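PDB 4O9D: Rik1-associated factor 1, which helps establish heterochromatin as a component of the Clr4 methyltransferase complex, which methylates histone H3 to form H3K9me. Local coordinates for residues S315-G320 against N349-G354. Residues are numbered along the deposited sequence; the frame is centred on the assembly and turned at random.
Sequences SLLKHG and NLFVTG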
ATOM      1  N   SER A 315       6.672  23.435   2.114  1.00 31.48           N
ATOM      2  CA  SER A 315       6.668  23.505   0.668  1.00 31.58           C
ATOM      3  C   SER A 315       5.435  22.835   0.104  1.00 31.20           C
ATOM      4  O   SER A 315       4.709  22.120   0.807  1.00 28.14           O
ATOM      5  CB  SER A 315       7.914  22.825   0.106  1.00 33.63           C
ATOM      6  OG  SER A 315       8.034  23.111  -1.277  1.00 43.04           O
ATOM      7  N   LEU A 316       5.212  23.094  -1.176  1.00 24.85           N
ATOM      8  CA  LEU A 316       4.098  22.546  -1.909  1.00 23.34           C
ATOM      9  C   LEU A 316       4.639  22.023  -3.241  1.00 29.12           C
ATOM     10  O   LEU A 316       5.166  22.786  -4.076  1.00 26.36           O
ATOM     11  CB  LEU A 316       3.067  23.630  -2.098  1.00 30.12           C
ATOM     12  CG  LEU A 316       1.834  23.296  -2.922  1.00 33.78           C
ATOM     13  CD1 LEU A 316       1.399  21.902  -2.679  1.00 34.66           C
ATOM     14  CD2 LEU A 316       0.736  24.287  -2.552  1.00 39.09           C
ATOM     15  N   LEU A 317       4.551  20.709  -3.412  1.00 24.83           N
ATOM     16  CA  LEU A 317       5.179  20.026  -4.532  1.00 22.92           C
ATOM     17  C   LEU A 317       4.117  19.646  -5.547  1.00 27.37           C
ATOM     18  O   LEU A 317       3.381  18.674  -5.331  1.00 27.18           O
ATOM     19  CB  LEU A 317       5.853  18.751  -4.041  1.00 19.93           C
ATOM     20  CG  LEU A 317       6.660  18.827  -2.740  1.00 22.56           C
ATOM     21  CD1 LEU A 317       7.069  17.396  -2.427  1.00 23.90           C
ATOM     22  CD2 LEU A 317       7.886  19.741  -2.870  1.00 26.52           C
ATOM     23  N   LYS A 318       4.052  20.381  -6.656  1.00 20.60           N
ATOM     24  CA  LYS A 318       2.923  20.281  -7.572  1.00 26.93           C
ATOM     25  C   LYS A 318       3.162  19.380  -8.787  1.00 26.09           C
ATOM     26  O   LYS A 318       4.251  19.339  -9.341  1.00 24.82           O
ATOM     27  CB  LYS A 318       2.554  21.676  -8.068  1.00 32.03           C
ATOM     28  CG  LYS A 318       1.960  22.577  -7.007  1.00 28.93           C
ATOM     29  CD  LYS A 318       1.873  24.031  -7.507  1.00 33.90           C
ATOM     30  CE  LYS A 318       0.807  24.807  -6.728  1.00 46.15           C
ATOM     31  NZ  LYS A 318       0.689  26.237  -7.131  1.00 54.85           N
ATOM     32  N   HIS A 319       2.124  18.675  -9.221  1.00 25.08           N
ATOM     33  CA  HIS A 319       2.180  18.045 -10.537  1.00 26.67           C
ATOM     34  C   HIS A 319       1.360  18.862 -11.526  1.00 27.82           C
ATOM     35  O   HIS A 319       0.683  19.818 -11.154  1.00 30.77           O
ATOM     36  CB  HIS A 319       1.671  16.605 -10.501  1.00 25.24           C
ATOM     37  CG  HIS A 319       2.692  15.623 -10.019  1.00 21.40           C
ATOM     38  ND1 HIS A 319       3.230  14.643 -10.829  1.00 23.33           N
ATOM     39  CD2 HIS A 319       3.292  15.492  -8.816  1.00 19.68           C
ATOM     40  CE1 HIS A 319       4.111  13.945 -10.137  1.00 23.40           C
ATOM     41  NE2 HIS A 319       4.170  14.440  -8.917  1.00 24.80           N
ATOM     42  N   GLY A 320       1.390  18.449 -12.781  1.00 28.86           N
ATOM     43  CA  GLY A 320       0.757  19.205 -13.841  1.00 34.41           C
ATOM     44  C   GLY A 320      -0.652  18.764 -14.165  1.00 32.14           C
ATOM     45  O   GLY A 320      -1.276  17.984 -13.446  1.00 34.00           O
ATOM     46  N   ASN A 349      17.728  10.151   0.600  1.00 35.91           N
ATOM     47  CA  ASN A 349      16.974  11.298   1.103  1.00 33.55           C
ATOM     48  C   ASN A 349      16.064  11.976   0.075  1.00 24.53           C
ATOM     49  O   ASN A 349      15.401  12.962   0.375  1.00 28.74           O
ATOM     50  CB  ASN A 349      17.929  12.305   1.738  1.00 35.68           C
ATOM     51  CG  ASN A 349      18.512  11.801   3.043  1.00 37.47           C
ATOM     52  OD1 ASN A 349      17.777  11.411   3.965  1.00 32.81           O
ATOM     53  ND2 ASN A 349      19.834  11.772   3.122  1.00 39.06           N
ATOM     54  N   LEU A 350      15.984  11.428  -1.124  1.00 24.29           N
ATOM     55  CA  LEU A 350      15.095  12.006  -2.129  1.00 25.71           C
ATOM     56  C   LEU A 350      13.649  11.505  -1.978  1.00 24.11           C
ATOM     57  O   LEU A 350      13.409  10.363  -1.569  1.00 24.51           O
ATOM     58  CB  LEU A 350      15.597  11.678  -3.533  1.00 27.49           C
ATOM     59  CG  LEU A 350      16.902  12.380  -3.911  1.00 33.48           C
ATOM     60  CD1 LEU A 350      17.342  12.004  -5.301  1.00 31.42           C
ATOM     61  CD2 LEU A 350      16.754  13.892  -3.792  1.00 28.47           C
ATOM     62  N   PHE A 351      12.700  12.367  -2.327  1.00 24.65           N
ATOM     63  CA  PHE A 351      11.280  12.040  -2.270  1.00 24.47           C
ATOM     64  C   PHE A 351      10.796  11.900  -3.713  1.00 25.31           C
ATOM     65  O   PHE A 351      11.246  12.627  -4.609  1.00 24.68           O
ATOM     66  CB  PHE A 351      10.529  13.157  -1.525  1.00 24.31           C
ATOM     67  CG  PHE A 351       9.041  12.905  -1.335  1.00 24.45           C
ATOM     68  CD1 PHE A 351       8.583  11.775  -0.655  1.00 20.65           C
ATOM     69  CD2 PHE A 351       8.110  13.834  -1.780  1.00 21.25           C
ATOM     70  CE1 PHE A 351       7.224  11.566  -0.475  1.00 19.93           C
ATOM     71  CE2 PHE A 351       6.745  13.654  -1.578  1.00 24.45           C
ATOM     72  CZ  PHE A 351       6.296  12.502  -0.921  1.00 22.13           C
ATOM     73  N   VAL A 352       9.916  10.937  -3.940  1.00 21.83           N
ATOM     74  CA  VAL A 352       9.426  10.641  -5.264  1.00 22.39           C
ATOM     75  C   VAL A 352       7.903  10.516  -5.307  1.00 24.35           C
ATOM     76  O   VAL A 352       7.296   9.703  -4.579  1.00 22.97           O
ATOM     77  CB  VAL A 352      10.042   9.319  -5.804  1.00 22.87           C
ATOM     78  CG1 VAL A 352       9.582   9.070  -7.222  1.00 20.67           C
ATOM     79  CG2 VAL A 352      11.554   9.364  -5.719  1.00 21.62           C
ATOM     80  N   THR A 353       7.291  11.268  -6.213  1.00 19.30           N
ATOM     81  CA  THR A 353       5.851  11.306  -6.309  1.00 20.79           C
ATOM     82  C   THR A 353       5.392  11.115  -7.751  1.00 22.69           C
ATOM     83  O   THR A 353       6.080  11.504  -8.696  1.00 23.44           O
ATOM     84  CB  THR A 353       5.270  12.625  -5.717  1.00 22.93           C
ATOM     85  OG1 THR A 353       5.673  13.755  -6.503  1.00 24.01           O
ATOM     86  CG2 THR A 353       5.734  12.825  -4.296  1.00 20.70           C
ATOM     87  N   GLY A 354       4.243  10.476  -7.915  1.00 21.50           N
ATOM     88  CA  GLY A 354       3.697  10.230  -9.238  1.00 26.81           C
ATOM     89  C   GLY A 354       2.245  10.624  -9.294  1.00 24.16           C
ATOM     90  O   GLY A 354       1.441  10.230  -8.425  1.00 23.13           O
TER
HETATM   91  O   HOH W   1       3.585  15.954  -5.334  1.00 22.01           O
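Leu317 makes the apolar half of this contact with Phe351. Its CD1 methyl comes up to the edge of the phenyl ring, close to the ring plane, 3.8 Å from Phe351 CD2 and 3.9 Å from Phe351 CE2. The Leu317 carbonyl is joined to the polar half by a water, which donates to Leu317 O at 2.7 Å and lies 3.2 Å from Thr353 OG1. Just beyond the end of the strand, His319 has its CG anti to its own carbonyl carbon (chi1 -81°), which brings the imidazole across to Thr353. NE2 of His319 and OG1 of Thr353 form a nearly straight hydrogen bond of 2.9 Å (166°), with the hydroxyl near the ring plane. Together with Asp357 and Trp363 these two residues form the Asp-His-Ser/Thr-Trp tetrad of the WD40 propeller that this part of the protein folds into: Asp357 OD1 bonds His319 ND1, Asp357 OD2 bonds the backbone N of Gly320, and Trp363 NE1 bonds Thr353 OG1. His319 comes from the loop that leads out of strand 315-318, the outer strand of one blade, into the next blade, whose second strand, 351-354, carries Thr353. With both ring nitrogens engaged, the rotation of the imidazole is fixed, and OG1 is shared by histidine, tryptophan and water. The edge of the His319 ring also faces the backbone, with CE1 3.5 Å from Thr353 O, which lies in the ring plane. Separately, His319 CE1 approaches Gly354 CA to 3.8 Å.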